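Local coordinates for single-strand binding protein (Thermotoga maritima, PDB 1Z9F), which binds single-stranded DNA through an OB fold and works as a homotetramer, probably shielding the exposed strands during DNA replication and repair, at the interface of chains A and B. Coordinates in Å, arbitrary orientation; residue numbers count along the deposited sequence, not the author numbering. Chains: chain A/B, Single-strand binding protein.

Contact 1: the interface of chains A and B. Residues chain A 21-22, 47, 63, 65; chain B 16-18.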
loop_
_atom_site.group_PDB
_atom_site.type_symbol
_atom_site.label_atom_id
_atom_site.label_comp_id
_atom_site.label_asym_id
_atom_site.label_seq_id
_atom_site.Cartn_x
_atom_site.Cartn_y
_atom_site.Cartn_z
ATOM N N LEU A 21 -8.154 2.470 0.533
ATOM C CA LEU A 21 -7.952 3.697 -0.242
ATOM C C LEU A 21 -9.322 4.195 -0.602
ATOM O O LEU A 21 -10.224 3.389 -0.789
ATOM C CB LEU A 21 -7.177 3.401 -1.531
ATOM C CG LEU A 21 -5.816 2.727 -1.326
ATOM C CD1 LEU A 21 -5.284 2.180 -2.587
ATOM C CD2 LEU A 21 -4.832 3.683 -0.681
ATOM N N ILE A 22 -9.493 5.513 -0.621
ATOM C CA ILE A 22 -10.663 6.153 -1.222
ATOM C C ILE A 22 -10.156 7.175 -2.247
ATOM O O ILE A 22 -9.457 8.125 -1.884
ATOM C CB ILE A 22 -11.551 6.853 -0.200
ATOM C CG1 ILE A 22 -12.205 5.832 0.722
ATOM C CG2 ILE A 22 -12.636 7.639 -0.901
ATOM C CD1 ILE A 22 -12.995 6.445 1.846
ATOM N N VAL A 47 -5.626 9.077 -5.488
ATOM C CA VAL A 47 -5.835 9.270 -4.052
ATOM C C VAL A 47 -4.990 10.449 -3.608
ATOM O O VAL A 47 -3.826 10.289 -3.210
ATOM C CB VAL A 47 -5.414 8.011 -3.244
ATOM C CG1 VAL A 47 -5.560 8.247 -1.716
ATOM C CG2 VAL A 47 -6.208 6.766 -3.704
ATOM N N ASP A 63 -1.297 10.408 -5.091
ATOM C CA ASP A 63 -0.771 9.065 -5.221
ATOM C C ASP A 63 -1.691 8.270 -6.122
ATOM O O ASP A 63 -2.908 8.231 -5.904
ATOM C CB ASP A 63 -0.709 8.390 -3.862
ATOM C CG ASP A 63 0.397 8.918 -3.018
ATOM O OD1 ASP A 63 1.556 8.816 -3.460
ATOM O OD2 ASP A 63 0.116 9.430 -1.918
ATOM N N PHE A 65 -2.700 4.556 -7.780
ATOM C CA PHE A 65 -2.661 3.142 -7.454
ATOM C C PHE A 65 -3.334 2.299 -8.537
ATOM O O PHE A 65 -4.498 2.519 -8.853
ATOM C CB PHE A 65 -3.389 2.903 -6.117
ATOM C CG PHE A 65 -2.761 3.625 -4.944
ATOM C CD1 PHE A 65 -3.162 4.898 -4.607
ATOM C CD2 PHE A 65 -1.786 3.011 -4.181
ATOM C CE1 PHE A 65 -2.594 5.546 -3.561
ATOM C CE2 PHE A 65 -1.226 3.651 -3.121
ATOM C CZ PHE A 65 -1.614 4.926 -2.815
ATOM N N PHE B 16 -8.746 8.964 1.119
ATOM C CA PHE B 16 -8.298 8.175 2.247
ATOM C C PHE B 16 -7.204 7.246 1.816
ATOM O O PHE B 16 -7.232 6.713 0.741
ATOM C CB PHE B 16 -9.465 7.380 2.840
ATOM C CG PHE B 16 -9.132 6.666 4.125
ATOM C CD1 PHE B 16 -8.845 7.388 5.267
ATOM C CD2 PHE B 16 -9.109 5.286 4.198
ATOM C CE1 PHE B 16 -8.551 6.770 6.458
ATOM C CE2 PHE B 16 -8.810 4.646 5.388
ATOM C CZ PHE B 16 -8.521 5.416 6.534
ATOM N N ASN B 17 -6.216 7.054 2.662
ATOM C CA ASN B 17 -5.077 6.233 2.292
ATOM C C ASN B 17 -4.534 5.623 3.559
ATOM O O ASN B 17 -3.980 6.313 4.356
ATOM C CB ASN B 17 -4.036 7.106 1.596
ATOM C CG ASN B 17 -2.764 6.378 1.271
ATOM O OD1 ASN B 17 -2.385 5.419 1.938
ATOM N ND2 ASN B 17 -2.060 6.866 0.242
ATOM N N LYS B 18 -4.731 4.324 3.748
ATOM C CA LYS B 18 -4.319 3.687 4.959
ATOM C C LYS B 18 -3.718 2.356 4.659
ATOM O O LYS B 18 -4.340 1.525 3.971
ATOM C CB LYS B 18 -5.560 3.493 5.803
ATOM C CG LYS B 18 -5.341 3.063 7.204
ATOM C CD LYS B 18 -4.331 3.833 7.776
ATOM C CE LYS B 18 -4.330 3.874 9.237
ATOM N NZ LYS B 18 -3.278 4.904 9.627
#

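Contact 2: the interface of chains A and B. Residues chain A 22-24, 46-47, 86; chain B 14-15.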
loop_
_atom_site.group_PDB
_atom_site.type_symbol
_atom_site.label_atom_id
_atom_site.label_comp_id
_atom_site.label_asym_id
_atom_site.label_seq_id
_atom_site.Cartn_x
_atom_site.Cartn_y
_atom_site.Cartn_z
ATOM N N ILE A 22 -9.493 5.513 -0.621
ATOM C CA ILE A 22 -10.663 6.153 -1.222
ATOM C C ILE A 22 -10.156 7.175 -2.247
ATOM O O ILE A 22 -9.457 8.125 -1.884
ATOM C CB ILE A 22 -11.551 6.853 -0.200
ATOM C CG1 ILE A 22 -12.205 5.832 0.722
ATOM C CG2 ILE A 22 -12.636 7.639 -0.901
ATOM C CD1 ILE A 22 -12.995 6.445 1.846
ATOM N N GLY A 23 -10.491 6.952 -3.520
ATOM C CA GLY A 23 -10.063 7.832 -4.587
ATOM C C GLY A 23 -10.970 7.782 -5.794
ATOM O O GLY A 23 -11.880 6.962 -5.866
ATOM N N ARG A 24 -10.721 8.688 -6.743
ATOM C CA ARG A 24 -11.480 8.739 -7.994
ATOM C C ARG A 24 -10.842 7.750 -8.967
ATOM O O ARG A 24 -9.642 7.493 -8.878
ATOM C CB ARG A 24 -11.474 10.140 -8.649
ATOM C CG ARG A 24 -11.345 11.392 -7.756
ATOM C CD ARG A 24 -12.494 11.647 -6.766
ATOM N NE ARG A 24 -13.836 11.529 -7.344
ATOM C CZ ARG A 24 -14.894 12.264 -6.988
ATOM N NH1 ARG A 24 -16.063 12.055 -7.582
ATOM N NH2 ARG A 24 -14.810 13.199 -6.045
ATOM N N ALA A 46 -6.985 7.877 -8.276
ATOM C CA ALA A 46 -6.217 9.021 -7.827
ATOM C C ALA A 46 -6.600 9.221 -6.388
ATOM O O ALA A 46 -7.768 9.478 -6.103
ATOM C CB ALA A 46 -6.552 10.255 -8.640
ATOM N N VAL A 47 -5.626 9.077 -5.488
ATOM C CA VAL A 47 -5.835 9.270 -4.052
ATOM C C VAL A 47 -4.990 10.449 -3.608
ATOM O O VAL A 47 -3.826 10.289 -3.210
ATOM C CB VAL A 47 -5.414 8.011 -3.244
ATOM C CG1 VAL A 47 -5.560 8.247 -1.716
ATOM C CG2 VAL A 47 -6.208 6.766 -3.704
ATOM N N LEU A 86 -15.919 8.050 -7.557
ATOM C CA LEU A 86 -15.168 7.928 -6.292
ATOM C C LEU A 86 -15.436 6.592 -5.621
ATOM O O LEU A 86 -16.574 6.296 -5.253
ATOM C CB LEU A 86 -15.574 9.045 -5.322
ATOM C CG LEU A 86 -14.932 9.083 -3.924
ATOM C CD1 LEU A 86 -13.473 9.467 -3.994
ATOM C CD2 LEU A 86 -15.671 10.052 -3.023
ATOM N N SER B 14 -12.169 14.066 1.326
ATOM C CA SER B 14 -12.954 13.158 0.436
ATOM C C SER B 14 -12.108 12.012 -0.148
ATOM O O SER B 14 -12.473 11.389 -1.145
ATOM C CB SER B 14 -13.670 13.911 -0.691
ATOM O OG SER B 14 -14.645 13.095 -1.305
ATOM N N PHE B 15 -10.984 11.739 0.502
ATOM C CA PHE B 15 -10.009 10.768 0.056
ATOM C C PHE B 15 -9.460 10.071 1.293
ATOM O O PHE B 15 -9.697 10.532 2.403
ATOM C CB PHE B 15 -8.893 11.469 -0.713
ATOM C CG PHE B 15 -9.356 12.102 -1.999
ATOM C CD1 PHE B 15 -9.418 11.355 -3.173
ATOM C CD2 PHE B 15 -9.750 13.440 -2.038
ATOM C CE1 PHE B 15 -9.859 11.928 -4.373
ATOM C CE2 PHE B 15 -10.194 14.030 -3.238
ATOM C CZ PHE B 15 -10.246 13.266 -4.407
#

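Contact 1: the interface of chains A and B
The carbonyl oxygen O of B:Phe16 accepts a hydrogen bond of 2.9 Å from the backbone N of A:Ile22, nearly straight at the hydrogen (163°), with the donor tilted out of the carbonyl plane. The return bond, from the N of B:Phe16 to the O of A:Ile22, is longer at 3.2 Å and more bent, yet arrives in the carbonyl plane on a lone pair. The two bonds close one antiparallel pair, an example of how edge strands join two subunits by main-chain pairing, with side chains packing on either side. Beside the paired backbones, A:Ile22 CB meets B:Phe16 CB at 3.7 Å. With its CG anti to the backbone N (chi1 -173°), B:Phe16 lends this contact its CB while its ring swings away from A:Ile22. A:Val47 fills the other flank: its CG1 lies against the same carbonyl oxygen and also meets B:Asn17 CB at 3.8 Å.

B:Asn17 runs alongside A:Leu21, both side chains pointing the same way, and A:Leu21 CD2 touches the amide carbon CG of B:Asn17 at 3.9 Å. The amide nitrogen ND2 of B:Asn17 reaches A:Phe65 CZ at 3.6 Å, at the rim of a ring whose plane stands steeply to the amide (78°). A:Leu21 CD1 lies over one face of that ring, toward the rim, and probably helps to position it. The carboxylate oxygen OD2 of A:Asp63 is 4.0 Å from B:Asn17 ND2, too far for a hydrogen bond, though its charge might still favour the amide N-H there. With an alanine in place of B:Asn17, A:Leu21 CD2 and the rim of A:Phe65 would probably lose the amide that now packs on them.

In the fold, strand 16-25 of each chain supplies the pairing, while strands 39-48 and 62-70 of chain A present A:Val47, A:Asp63 and A:Phe65 to the incoming strand.

Contact 2: the interface of chains A and B
A chi1 of -65° sets CG of B:Phe15 anti to its carbonyl carbon and directs the ring toward A:Arg24, whose chi1 of -29° places CG, and whose turn at chi2 brings CD, against the ring; the further bend at chi3 leads the guanidinium off. The contact is therefore made by the aliphatic stem of the arginine: A:Arg24 CD lies 3.6 Å from B:Phe15 CE1, with B:Phe15 CZ equally near. The two side chains meet at about a right angle, and the guanidinium plane is inclined 56° to the ring. Within chain A, A:Leu86 CB lies over one face of that guanidinium, toward its rim, a second-shell contact that probably steadies the arginine.

Further in, B:Phe15 CD1 rests 3.9 Å from A:Gly23 CA, the ring lying against the backbone of strand 16-25. B:Phe15 CE1 also comes within 3.7 Å of the carbonyl oxygen O of A:Ala46, so the phenylalanine is flanked by main chain from two strands.

B:Ser14 takes the other side of A:Leu86. The methyl CD1 of A:Leu86 meets the carbonyl oxygen O of B:Ser14 at 3.6 Å, and CD2 packs against its hydroxyl OG. A:Ile22 adds its CG2, 3.8 Å from B:Ser14 O.

Here a loop residue acts as an aromatic anchor: B:Ser14 and B:Phe15, just ahead of strand 16-25, lie over strands 16-25, 39-48 and 86-96 of chain A.

The C-alpha centres of contact 1 and contact 2 lie about 6 Å apart, and both use A:Ile22 and A:Val47. They are successive stretches of one N-terminal segment of chain B: contact 2 takes the loop residues, contact 1 the start of strand 16-25. Main-chain pairing thus sets the strand register, while the aromatic anchor probably fixes the preceding segment on the partner. Two-fold symmetry repeats both contacts with the chains exchanged. Since the protein is a homotetramer and the deposited assembly holds two chains, this interface plausibly forms the dimer from which the tetramer is built.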